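Local coordinates for SCARECROW-LIKE protein 7 (Oryza sativa Japonica Group, PDB 5HYZ) that probably acts as a transcription factor in plant development and abiotic stress resistance, and binds DNA in vitro, a role in which its GRAS domain takes part, at residues Gly121-Ala126 and Ala204-Leu209; Leu95-Ala100 and Val236-Glu241; Ser90-Leu95 and Ala357-Ala362; Ala130-Thr133 and Gly137-Thr140; Val181-Pro186 and Ser193-Glu198. One frame throughout, in Å; residues are numbered along the deposited sequence.

Contact 1: Gly121-Ala126 and Ala204-Leu209; sequences GIQWAA and AVNFML
Gln123 reaches from the first turn of helix 122-132 to Asn206 on strand 202-208. Its CB points toward the strand, and the chain runs on fully extended, with CG anti to the backbone N (chi1 -178°). CG lies over one face of the Trp124 ring, near the rim and 3.8 Å above its plane. CD comes within 3.7 Å of Asn206 ND2. The two oxygens and two nitrogens of the amides then pair. Gln123 NE2 donates to Asn206 OD1 at 3.1 Å (152° at the hydrogen), from above the carbonyl plane of Asn206. Asn206 ND2 returns a weak bond to Gln123 OE1 at 3.0 Å. The amide planes are 74° apart, so the pair is twisted and not a flat, two-bond amide pair. Gln123 OE1 also meets CG of the selenomethionine Met208 at 3.5 Å. Trp124 comes alongside, with its CH2 3.7 Å from Asn206 CB, which lies in the ring plane at the edge. Asp115 of the predicted VHIID motif takes bonds from both Trp124 NE1 and Asn206 ND2, while Thr238 OG1 bonds Asn206 OD1. Trp124 NE1 and both polar atoms of Asn206 thus have partners beyond the pair. The contact lies between helix 89-104, whose Ala97 and Asn98 touch Gln123 and Trp124, and the parallel strands 110-118 and 236-242 that flank strand 202-208.

Contact 2: Leu95-Ala100 and Val236-Glu241; sequences LTANQA and VVTLGE
Ala97 and Ala100 belong to the helix layer over the Rossmann-type sheet of the GRAS domain, and here they lie on Thr238 and Val236 of strand 236-242. The closest backbone approach is between Ala97 CA and Thr238 CA, 5.8 Å apart. Small side chains make this possible. Ala97 CB rests 3.9 Å from Thr238 CB. The methyl CG2 of Thr238 lies against Ala97 O (3.7 Å) and Ala100 CB (4.0 Å). Two residues earlier, on the same face of the strand, Val236 CG1 approaches Ala100 O at 4.3 Å. No hydrogen bond crosses this contact. In the fold, strand 236-242 pairs in parallel with strand 202-208 and antiparallel with strand 366-374. Helix 89-104 runs almost antiparallel to the strand, at 168° between the short segments, with 8.7 Å between their axes. Thr238 divides its two branches between the layers. Its OG1 is held between the backbone N and the carbonyl carbon (chi1 44°), and this leaves CG2 beside the N to face the helix. The hydroxyl has its main partner, Asn206, on the adjacent strand, with a weak bond to Val205 O. Ala97 also touches Asn206 and Met208, and Ala100 touches Ala373 of strand 366-374. On another side of the helix, Asn98 donates through ND2 to Gln123 O of helix 122-132.

Contact 3: Ser90-Leu95 and Ala357-Ala362; sequences SKFAHL and AFLSLA
Phe92 and Leu361 both turn CG away from the backbone N, with chi1 166° and 169°. This sends the Phe92 ring out from helix 89-104 toward strand 358-363. It also lays the Leu361 side chain back along the ring, the two sliding past each other in opposite directions. Leu361 CB sits over one face of the ring, 3.8 Å from its centroid and 15° off the normal, a CH-pi contact. Farther out, Leu361 CD2 reaches Phe92 CB at 3.9 Å. The far end of the ring meets the backbone. Phe92 CZ lies 3.7 Å from Leu359 O, which is in the ring plane at the edge, and a similar 3.7 Å from Leu361 N. The Leu359 side chain crosses nearby, with CD2 4.1 Å from Phe92 CE1. Val371 and Leu351, on the strands to either side of strand 358-363, also touch Phe92. The ring thus spans three antiparallel strands of the predicted SAW region. Ser360 points the other way, and its OG bonds Thr370. No hydrogen bond joins helix and strand here. The contact is held by dispersion and the CH-pi approach, with a slight electrostatic gain likely where the ring edge faces a carbonyl oxygen.

Contact 4: Ala130-Thr133 and Gly137-Thr140; sequences ALAT and GKPT
Leu131 O, near the end of helix 122-132, is met by two carbons of the returning chain. Pro139 CD lies 3.5 Å from it and Lys138 CA 3.7 Å. No conventional hydrogen bond crosses between the segments. Leu131 CB packs against the proline ring, 4.0 Å from Pro139 CD and 4.1 Å from Pro139 CG. Lys138 runs alongside Ala132: its CB is 3.7 Å from Ala132 O, its CG 3.9 Å from Ala132 CA, and its CD 4.0 Å from Ala132 CB. The Lys138 chain then bends at chi3 (78°), and its end leads away from the helix. NZ bonds Leu174 O of its own chain and Tyr331 OH of the second subunit. That tyrosine also packs on Ala132 and Thr133, so this corner takes part in the dimer. Within the turn, Arg134 NE bonds Gly137 O. Gly137 has a positive phi of 93°, which suits a residue without a side chain. Leu131 and Pro139 both touch Ile111 of strand 110-118. The helix ends at Ala132, Lys138 and Pro139 come back against its last turn, and strand 141-148 follows beside strand 110-118 in parallel. This is the helix-to-strand corner of a beta-alpha-beta crossover, as in Rossmann folds.

Contact 5: Val181-Pro186 and Ser193-Glu198; sequences VPLLRP and SDFLVE
Leu183 and Phe195 form the apolar half of this contact. Leu183 CD1 lies over one face of the Phe195 ring, 3.9 Å from the centroid and 25° off the normal, a CH-pi contact. It is offset toward the rim, 3.6 Å from Phe195 CE2. The other methyl, Leu183 CD2, rests 3.8 Å from Asp194 O. Beside this pair, Arg185 NH1 makes a long, weak salt bridge to Asp194 OD1 at 3.4 Å. The line is nearly straight (164° at the hydrogen), and OD1 lies in the guanidinium plane at its edge. Asp194 OD2 is almost as near to Arg185 NH1, at 3.5 Å. The carboxylate is turned 89° to the guanidinium plane. A water lies 2.7 Å from Asp194 OD2. In the next shell, Asn191 N bonds Asp194 OD2, which helps to set the carboxylate's rotation. Leu190, in the same loop, touches Leu183, Arg185 and Phe195. Phe195 also reaches Val114, and Leu183 touches Thr145 of the neighbouring strand. Glu198 with Arg141 and Leu196 O with Arg143 give the loop further polar links to the sheet. Between the two segments the apolar contact is close, while the exposed salt bridge is probably weak, and crystal neighbours may influence its geometry.

How the contacts relate
Contacts 1, 2 and 3 form one continuous core. The centres of contacts 1 and 2 are about 8 Å apart, as are those of contacts 2 and 3, and contacts 2 and 3 share helix 89-104. Contacts 1 and 2 join between neighbouring strands: Leu209 N lies 2.8 Å from Gly240 O, a probable hydrogen bond. Contact 4 closes the far end of the helix that opens in contact 1, about 16 Å away between centres, and both touch the second subunit. Contact 5 lies toward the opposite sheet edge from contact 3, about 27 Å between centres, and is nested in the chain loop closed by contact 1.

Contact 1: Gly121-Ala126 and Ala204-Leu209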
# COMPACT_ATOMS: atom_id res chain seq x y z
N GLY A 121 3.95 -12.04 -8.62
CA GLY A 121 2.57 -12.28 -9.01
C GLY A 121 1.54 -11.22 -8.62
O GLY A 121 0.36 -11.42 -8.83
N ILE A 122 1.98 -10.10 -8.07
CA ILE A 122 0.97 -9.29 -7.32
C ILE A 122 -0.12 -8.70 -8.21
O ILE A 122 -1.28 -8.62 -7.79
CB ILE A 122 1.68 -8.20 -6.49
CG1 ILE A 122 0.66 -7.65 -5.44
CG2 ILE A 122 2.21 -7.14 -7.38
CD1 ILE A 122 1.25 -6.70 -4.38
N GLN A 123 0.21 -8.34 -9.48
CA GLN A 123 -0.87 -7.87 -10.34
C GLN A 123 -1.99 -8.90 -10.45
O GLN A 123 -3.18 -8.60 -10.46
CB GLN A 123 -0.33 -7.56 -11.78
CG GLN A 123 -1.48 -6.99 -12.69
CD GLN A 123 -0.98 -6.46 -14.08
OE1 GLN A 123 0.22 -6.55 -14.43
NE2 GLN A 123 -1.91 -5.95 -14.85
N TRP A 124 -1.59 -10.18 -10.58
CA TRP A 124 -2.61 -11.18 -10.79
C TRP A 124 -3.30 -11.60 -9.53
O TRP A 124 -4.44 -12.02 -9.59
CB TRP A 124 -1.97 -12.41 -11.54
CG TRP A 124 -1.30 -11.88 -12.79
CD1 TRP A 124 0.00 -12.07 -13.17
CD2 TRP A 124 -1.89 -10.96 -13.77
NE1 TRP A 124 0.26 -11.35 -14.32
CE2 TRP A 124 -0.86 -10.67 -14.70
CE3 TRP A 124 -3.16 -10.38 -13.93
CZ2 TRP A 124 -1.05 -9.80 -15.78
CZ3 TRP A 124 -3.37 -9.45 -15.01
CH2 TRP A 124 -2.29 -9.19 -15.94
N ALA A 125 -2.62 -11.50 -8.41
CA ALA A 125 -3.33 -11.75 -7.14
C ALA A 125 -4.43 -10.67 -6.96
O ALA A 125 -5.58 -10.99 -6.63
CB ALA A 125 -2.35 -11.72 -5.98
N ALA A 126 -4.07 -9.43 -7.30
CA ALA A 126 -5.07 -8.36 -7.23
C ALA A 126 -6.23 -8.61 -8.20
O ALA A 126 -7.44 -8.40 -7.88
CB ALA A 126 -4.37 -6.98 -7.48
N ALA A 204 -7.08 -11.66 -22.29
CA ALA A 204 -6.53 -10.33 -22.11
C ALA A 204 -5.02 -10.43 -22.18
O ALA A 204 -4.42 -11.31 -21.56
CB ALA A 204 -6.97 -9.72 -20.74
N VAL A 205 -4.41 -9.51 -22.89
CA VAL A 205 -2.96 -9.49 -23.02
C VAL A 205 -2.43 -8.28 -22.30
O VAL A 205 -2.95 -7.19 -22.48
CB VAL A 205 -2.50 -9.43 -24.52
CG1 VAL A 205 -0.99 -9.49 -24.59
CG2 VAL A 205 -3.04 -10.68 -25.19
N ASN A 206 -1.37 -8.47 -21.51
CA ASN A 206 -0.86 -7.42 -20.64
C ASN A 206 0.63 -7.12 -20.99
O ASN A 206 1.47 -8.03 -21.02
CB ASN A 206 -1.01 -7.89 -19.16
CG ASN A 206 -0.62 -6.84 -18.17
OD1 ASN A 206 -1.41 -5.90 -17.95
ND2 ASN A 206 0.50 -7.07 -17.42
N PHE A 207 0.95 -5.87 -21.31
CA PHE A 207 2.32 -5.44 -21.49
C PHE A 207 2.66 -4.35 -20.47
O PHE A 207 2.48 -3.16 -20.76
CB PHE A 207 2.50 -4.82 -22.86
CG PHE A 207 2.37 -5.80 -24.01
CD1 PHE A 207 3.43 -6.64 -24.34
CD2 PHE A 207 1.18 -5.86 -24.77
CE1 PHE A 207 3.34 -7.50 -25.43
CE2 PHE A 207 1.08 -6.73 -25.87
CZ PHE A 207 2.18 -7.55 -26.19
N MSE A 208 3.17 -4.71 -19.31
CA MSE A 208 3.44 -3.65 -18.31
C MSE A 208 4.95 -3.45 -18.23
O MSE A 208 5.74 -4.35 -17.82
CB MSE A 208 2.91 -3.98 -16.88
CG MSE A 208 1.47 -4.35 -16.87
SE MSE A 208 0.69 -2.39 -16.81
CE MSE A 208 2.53 -1.98 -15.67
N LEU A 209 5.40 -2.27 -18.67
CA LEU A 209 6.83 -1.92 -18.67
C LEU A 209 7.66 -3.01 -19.35
O LEU A 209 8.62 -3.53 -18.77
CB LEU A 209 7.31 -1.67 -17.25
CG LEU A 209 6.55 -0.54 -16.52
CD1 LEU A 209 7.16 -0.27 -15.13
CD2 LEU A 209 6.54 0.75 -17.40

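Contact 2: Leu95-Ala100 and Val236-Glu241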
# COMPACT_ATOMS: atom_id res chain seq x y z
N LEU A 95 -3.04 -1.71 -11.07
CA LEU A 95 -4.46 -1.54 -10.76
C LEU A 95 -5.23 -0.91 -11.92
O LEU A 95 -6.37 -1.28 -12.15
CB LEU A 95 -4.66 -0.68 -9.49
CG LEU A 95 -4.15 -1.44 -8.26
CD1 LEU A 95 -4.53 -0.76 -6.95
CD2 LEU A 95 -4.48 -3.00 -8.18
N THR A 96 -4.61 0.02 -12.66
CA THR A 96 -5.35 0.62 -13.75
C THR A 96 -5.54 -0.40 -14.92
O THR A 96 -6.66 -0.53 -15.49
CB THR A 96 -4.61 1.88 -14.26
OG1 THR A 96 -4.46 2.76 -13.15
CG2 THR A 96 -5.42 2.60 -15.33
N ALA A 97 -4.49 -1.14 -15.22
CA ALA A 97 -4.61 -2.23 -16.18
C ALA A 97 -5.69 -3.27 -15.75
O ALA A 97 -6.53 -3.71 -16.56
CB ALA A 97 -3.26 -2.91 -16.35
N ASN A 98 -5.67 -3.65 -14.46
CA ASN A 98 -6.62 -4.65 -13.99
C ASN A 98 -8.04 -4.19 -14.13
O ASN A 98 -8.93 -4.97 -14.43
CB ASN A 98 -6.34 -5.01 -12.51
CG ASN A 98 -5.16 -5.93 -12.34
OD1 ASN A 98 -4.58 -6.36 -13.34
ND2 ASN A 98 -4.82 -6.27 -11.08
N GLN A 99 -8.29 -2.90 -13.86
CA GLN A 99 -9.64 -2.41 -14.00
C GLN A 99 -10.11 -2.55 -15.44
O GLN A 99 -11.27 -2.97 -15.70
CB GLN A 99 -9.69 -0.94 -13.48
CG GLN A 99 -11.11 -0.40 -13.38
CD GLN A 99 -11.93 -1.17 -12.32
OE1 GLN A 99 -11.39 -1.57 -11.26
NE2 GLN A 99 -13.22 -1.42 -12.61
N ALA A 100 -9.22 -2.22 -16.38
CA ALA A 100 -9.57 -2.40 -17.82
C ALA A 100 -9.83 -3.87 -18.19
O ALA A 100 -10.77 -4.16 -18.94
CB ALA A 100 -8.49 -1.86 -18.70
N VAL A 236 -9.06 -7.38 -24.68
CA VAL A 236 -8.36 -6.13 -24.40
C VAL A 236 -6.85 -6.42 -24.31
O VAL A 236 -6.42 -7.52 -23.95
CB VAL A 236 -8.87 -5.48 -23.05
CG1 VAL A 236 -8.43 -6.31 -21.83
CG2 VAL A 236 -8.35 -4.03 -22.93
N VAL A 237 -6.05 -5.41 -24.62
CA VAL A 237 -4.62 -5.41 -24.46
C VAL A 237 -4.28 -4.20 -23.63
O VAL A 237 -4.67 -3.05 -23.98
CB VAL A 237 -3.90 -5.29 -25.83
CG1 VAL A 237 -2.36 -5.22 -25.60
CG2 VAL A 237 -4.25 -6.49 -26.75
N THR A 238 -3.60 -4.42 -22.52
CA THR A 238 -3.23 -3.30 -21.68
C THR A 238 -1.77 -2.98 -21.83
O THR A 238 -0.93 -3.88 -21.96
CB THR A 238 -3.55 -3.58 -20.18
OG1 THR A 238 -3.13 -4.91 -19.87
CG2 THR A 238 -5.06 -3.57 -20.00
N LEU A 239 -1.49 -1.68 -21.87
CA LEU A 239 -0.15 -1.21 -22.13
C LEU A 239 0.26 -0.26 -21.02
O LEU A 239 -0.46 0.74 -20.76
CB LEU A 239 -0.07 -0.48 -23.48
CG LEU A 239 1.29 0.12 -23.86
CD1 LEU A 239 2.29 -1.01 -24.11
CD2 LEU A 239 1.10 0.91 -25.20
N GLY A 240 1.38 -0.52 -20.37
CA GLY A 240 1.88 0.45 -19.40
C GLY A 240 3.30 0.80 -19.76
O GLY A 240 4.14 -0.09 -19.87
N GLU A 241 3.63 2.08 -19.92
CA GLU A 241 4.92 2.43 -20.51
C GLU A 241 5.47 3.69 -19.85
O GLU A 241 4.72 4.50 -19.34
CB GLU A 241 4.79 2.61 -22.02
CG GLU A 241 5.06 1.34 -22.87
CD GLU A 241 6.45 0.75 -22.59
OE1 GLU A 241 7.34 1.55 -22.23
OE2 GLU A 241 6.65 -0.48 -22.65

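Contact 3: Ser90-Leu95 and Ala357-Ala362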
# COMPACT_ATOMS: atom_id res chain seq x y z
N SER A 90 4.35 1.13 -9.85
CA SER A 90 3.89 -0.18 -10.28
C SER A 90 2.46 -0.44 -9.83
O SER A 90 1.68 -1.05 -10.55
CB SER A 90 4.84 -1.32 -9.80
OG SER A 90 4.80 -1.42 -8.37
N LYS A 91 2.06 0.04 -8.65
CA LYS A 91 0.73 -0.21 -8.21
C LYS A 91 -0.26 0.53 -9.11
O LYS A 91 -1.32 -0.00 -9.46
CB LYS A 91 0.56 0.21 -6.72
CG LYS A 91 -0.77 -0.29 -6.13
CD LYS A 91 -0.74 -0.49 -4.60
CE LYS A 91 -2.03 -1.18 -4.08
NZ LYS A 91 -2.62 -0.54 -2.83
N PHE A 92 0.07 1.78 -9.44
CA PHE A 92 -0.77 2.55 -10.37
C PHE A 92 -1.00 1.79 -11.66
O PHE A 92 -2.09 1.62 -12.19
CB PHE A 92 -0.09 3.86 -10.70
CG PHE A 92 -0.72 4.56 -11.89
CD1 PHE A 92 -1.96 5.17 -11.78
CD2 PHE A 92 -0.05 4.59 -13.10
CE1 PHE A 92 -2.54 5.79 -12.89
CE2 PHE A 92 -0.65 5.20 -14.23
CZ PHE A 92 -1.87 5.79 -14.11
N ALA A 93 0.12 1.34 -12.18
CA ALA A 93 0.01 0.67 -13.48
C ALA A 93 -0.83 -0.61 -13.39
O ALA A 93 -1.80 -0.85 -14.16
CB ALA A 93 1.44 0.35 -13.95
N HIS A 94 -0.48 -1.47 -12.45
CA HIS A 94 -1.25 -2.73 -12.28
C HIS A 94 -2.72 -2.56 -12.02
O HIS A 94 -3.54 -3.25 -12.58
CB HIS A 94 -0.69 -3.53 -11.07
CG HIS A 94 0.70 -3.99 -11.29
ND1 HIS A 94 1.51 -4.43 -10.25
CD2 HIS A 94 1.43 -4.08 -12.42
CE1 HIS A 94 2.69 -4.78 -10.76
NE2 HIS A 94 2.66 -4.58 -12.07
N LEU A 95 -3.04 -1.71 -11.07
CA LEU A 95 -4.46 -1.54 -10.76
C LEU A 95 -5.23 -0.91 -11.92
O LEU A 95 -6.37 -1.28 -12.15
CB LEU A 95 -4.66 -0.68 -9.49
CG LEU A 95 -4.15 -1.44 -8.26
CD1 LEU A 95 -4.53 -0.76 -6.95
CD2 LEU A 95 -4.48 -3.00 -8.18
N ALA A 357 -6.80 8.21 -25.09
CA ALA A 357 -7.39 7.52 -23.95
C ALA A 357 -6.36 7.04 -22.97
O ALA A 357 -6.62 6.03 -22.27
CB ALA A 357 -8.28 6.35 -24.44
N PHE A 358 -5.23 7.74 -22.89
CA PHE A 358 -4.18 7.39 -21.92
C PHE A 358 -4.43 7.97 -20.54
O PHE A 358 -4.89 9.11 -20.46
CB PHE A 358 -2.81 7.92 -22.36
CG PHE A 358 -2.33 7.34 -23.66
CD1 PHE A 358 -1.61 6.14 -23.66
CD2 PHE A 358 -2.55 8.02 -24.88
CE1 PHE A 358 -1.12 5.62 -24.89
CE2 PHE A 358 -2.06 7.48 -26.12
CZ PHE A 358 -1.37 6.30 -26.13
N LEU A 359 -4.02 7.28 -19.48
CA LEU A 359 -4.06 7.89 -18.13
C LEU A 359 -2.67 7.82 -17.62
O LEU A 359 -2.07 6.77 -17.65
CB LEU A 359 -5.01 7.15 -17.19
CG LEU A 359 -5.11 7.78 -15.78
CD1 LEU A 359 -5.72 9.16 -15.84
CD2 LEU A 359 -5.97 6.89 -14.94
N SER A 360 -2.10 8.92 -17.12
CA SER A 360 -0.70 8.88 -16.73
C SER A 360 -0.54 9.36 -15.30
O SER A 360 -1.22 10.33 -14.86
CB SER A 360 0.12 9.75 -17.71
OG SER A 360 1.49 9.66 -17.44
N LEU A 361 0.39 8.74 -14.59
CA LEU A 361 0.78 9.17 -13.26
C LEU A 361 1.91 10.14 -13.48
O LEU A 361 2.89 9.84 -14.17
CB LEU A 361 1.20 7.99 -12.40
CG LEU A 361 1.86 8.26 -11.07
CD1 LEU A 361 0.81 8.99 -10.20
CD2 LEU A 361 2.33 6.96 -10.40
N ALA A 362 1.71 11.35 -12.92
CA ALA A 362 2.64 12.46 -13.08
C ALA A 362 3.30 12.91 -11.80
O ALA A 362 2.76 12.73 -10.71
CB ALA A 362 1.86 13.64 -13.73

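Contact 4: Ala130-Thr133 and Gly137-Thr140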
# COMPACT_ATOMS: atom_id res chain seq x y z
N ALA A 130 -10.26 -9.24 -7.47
CA ALA A 130 -11.28 -8.43 -8.15
C ALA A 130 -12.27 -9.26 -8.96
O ALA A 130 -13.47 -9.01 -8.89
CB ALA A 130 -10.60 -7.35 -9.04
N LEU A 131 -11.79 -10.26 -9.71
CA LEU A 131 -12.66 -11.13 -10.49
C LEU A 131 -13.61 -11.89 -9.56
O LEU A 131 -14.76 -12.14 -9.93
CB LEU A 131 -11.82 -12.17 -11.33
CG LEU A 131 -11.07 -11.51 -12.52
CD1 LEU A 131 -10.02 -12.47 -13.13
CD2 LEU A 131 -12.09 -11.06 -13.55
N ALA A 132 -13.12 -12.24 -8.37
CA ALA A 132 -13.95 -13.07 -7.49
C ALA A 132 -15.12 -12.28 -7.06
O ALA A 132 -16.19 -12.85 -6.81
CB ALA A 132 -13.17 -13.58 -6.29
N THR A 133 -14.93 -10.96 -6.94
CA THR A 133 -16.05 -10.13 -6.52
C THR A 133 -16.72 -9.25 -7.61
O THR A 133 -17.44 -8.28 -7.31
CB THR A 133 -15.58 -9.23 -5.33
OG1 THR A 133 -14.37 -8.54 -5.68
CG2 THR A 133 -15.22 -10.11 -4.15
N GLY A 137 -20.42 -12.02 -11.35
CA GLY A 137 -20.17 -13.25 -10.61
C GLY A 137 -18.82 -13.85 -10.99
O GLY A 137 -18.32 -13.66 -12.11
N LYS A 138 -18.22 -14.56 -10.05
CA LYS A 138 -16.89 -15.12 -10.23
C LYS A 138 -16.77 -16.00 -11.47
O LYS A 138 -17.64 -16.82 -11.75
CB LYS A 138 -16.58 -15.87 -8.96
CG LYS A 138 -15.29 -16.51 -8.88
CD LYS A 138 -15.11 -16.90 -7.37
CE LYS A 138 -15.88 -18.16 -6.99
NZ LYS A 138 -15.72 -18.36 -5.49
N PRO A 139 -15.67 -15.87 -12.23
CA PRO A 139 -15.46 -16.77 -13.38
C PRO A 139 -15.37 -18.24 -12.98
O PRO A 139 -14.98 -18.49 -11.86
CB PRO A 139 -14.07 -16.36 -13.94
CG PRO A 139 -13.83 -15.00 -13.44
CD PRO A 139 -14.58 -14.91 -12.06
N THR A 140 -15.66 -19.16 -13.88
CA THR A 140 -15.47 -20.56 -13.53
C THR A 140 -14.04 -21.03 -13.76
O THR A 140 -13.64 -22.02 -13.20
CB THR A 140 -16.42 -21.44 -14.32
OG1 THR A 140 -16.20 -21.28 -15.73
CG2 THR A 140 -17.83 -21.05 -14.00

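Contact 5: Val181-Pro186 and Ser193-Glu198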
# COMPACT_ATOMS: atom_id res chain seq x y z
N VAL A 181 1.02 -21.10 -16.23
CA VAL A 181 2.18 -21.74 -16.86
C VAL A 181 3.12 -20.68 -17.39
O VAL A 181 2.65 -19.58 -17.76
CB VAL A 181 1.67 -22.70 -18.01
CG1 VAL A 181 1.13 -21.93 -19.19
CG2 VAL A 181 2.77 -23.50 -18.51
N PRO A 182 4.43 -20.94 -17.43
CA PRO A 182 5.41 -20.03 -18.04
C PRO A 182 5.73 -20.36 -19.48
O PRO A 182 5.52 -21.49 -19.90
CB PRO A 182 6.65 -20.27 -17.21
CG PRO A 182 6.60 -21.79 -17.00
CD PRO A 182 5.12 -22.09 -16.76
N LEU A 183 6.25 -19.38 -20.21
CA LEU A 183 6.87 -19.62 -21.53
C LEU A 183 8.28 -19.10 -21.43
O LEU A 183 8.50 -17.90 -21.29
CB LEU A 183 6.07 -18.92 -22.68
CG LEU A 183 4.65 -19.44 -22.90
CD1 LEU A 183 4.00 -18.61 -23.98
CD2 LEU A 183 4.67 -20.95 -23.38
N LEU A 184 9.28 -20.01 -21.48
CA LEU A 184 10.68 -19.65 -21.28
C LEU A 184 11.46 -19.39 -22.54
O LEU A 184 12.57 -18.86 -22.44
CB LEU A 184 11.41 -20.77 -20.50
CG LEU A 184 10.69 -21.16 -19.20
CD1 LEU A 184 11.41 -22.41 -18.57
CD2 LEU A 184 10.73 -20.02 -18.24
N ARG A 185 10.95 -19.81 -23.70
CA ARG A 185 11.67 -19.54 -24.93
C ARG A 185 11.61 -18.08 -25.25
O ARG A 185 10.68 -17.40 -24.81
CB ARG A 185 11.14 -20.36 -26.10
CG ARG A 185 11.50 -21.88 -25.92
CD ARG A 185 10.32 -22.73 -26.34
NE ARG A 185 10.08 -22.51 -27.68
CZ ARG A 185 8.89 -22.46 -28.29
NH1 ARG A 185 7.69 -22.64 -27.70
NH2 ARG A 185 8.97 -22.25 -29.55
N PRO A 186 12.61 -17.57 -26.01
CA PRO A 186 12.56 -16.15 -26.43
C PRO A 186 11.29 -15.79 -27.15
O PRO A 186 10.79 -16.52 -27.99
CB PRO A 186 13.74 -16.01 -27.43
CG PRO A 186 14.67 -17.21 -27.16
CD PRO A 186 13.77 -18.31 -26.56
N SER A 193 0.25 -20.82 -31.46
CA SER A 193 -0.14 -22.09 -30.88
C SER A 193 0.50 -22.31 -29.50
O SER A 193 0.02 -23.12 -28.71
CB SER A 193 0.25 -23.26 -31.82
OG SER A 193 1.63 -23.24 -31.98
N ASP A 194 1.61 -21.62 -29.22
CA ASP A 194 2.30 -21.77 -27.92
C ASP A 194 1.48 -21.28 -26.75
O ASP A 194 1.70 -21.70 -25.62
CB ASP A 194 3.63 -21.04 -27.90
CG ASP A 194 4.61 -21.61 -28.91
OD1 ASP A 194 4.59 -22.86 -29.09
OD2 ASP A 194 5.33 -20.83 -29.56
N PHE A 195 0.49 -20.42 -27.03
CA PHE A 195 -0.29 -19.88 -25.92
C PHE A 195 -1.48 -20.74 -25.55
O PHE A 195 -2.13 -20.48 -24.53
CB PHE A 195 -0.72 -18.44 -26.30
CG PHE A 195 0.47 -17.54 -26.44
CD1 PHE A 195 1.24 -17.51 -27.62
CD2 PHE A 195 0.90 -16.79 -25.35
CE1 PHE A 195 2.38 -16.67 -27.68
CE2 PHE A 195 2.01 -16.00 -25.40
CZ PHE A 195 2.78 -15.93 -26.56
N LEU A 196 -1.78 -21.77 -26.38
CA LEU A 196 -2.83 -22.75 -26.05
C LEU A 196 -4.18 -22.07 -25.72
O LEU A 196 -4.86 -22.41 -24.75
CB LEU A 196 -2.37 -23.65 -24.89
CG LEU A 196 -1.07 -24.39 -25.23
CD1 LEU A 196 -0.52 -25.02 -23.93
CD2 LEU A 196 -1.42 -25.52 -26.21
N VAL A 197 -4.55 -21.10 -26.55
CA VAL A 197 -5.82 -20.39 -26.36
C VAL A 197 -6.96 -21.28 -26.79
O VAL A 197 -6.79 -22.16 -27.64
CB VAL A 197 -5.86 -19.04 -27.13
CG1 VAL A 197 -4.78 -18.09 -26.58
CG2 VAL A 197 -5.76 -19.26 -28.64
N GLU A 198 -8.10 -21.14 -26.14
CA GLU A 198 -9.28 -21.98 -26.41
C GLU A 198 -10.44 -21.11 -26.83
O GLU A 198 -10.57 -19.94 -26.39
CB GLU A 198 -9.65 -22.78 -25.18
CG GLU A 198 -8.50 -23.66 -24.78
CD GLU A 198 -8.82 -24.65 -23.71
OE1 GLU A 198 -9.59 -24.32 -22.76
OE2 GLU A 198 -8.28 -25.77 -23.81
O HOH W 1 7.25 -21.69 -31.28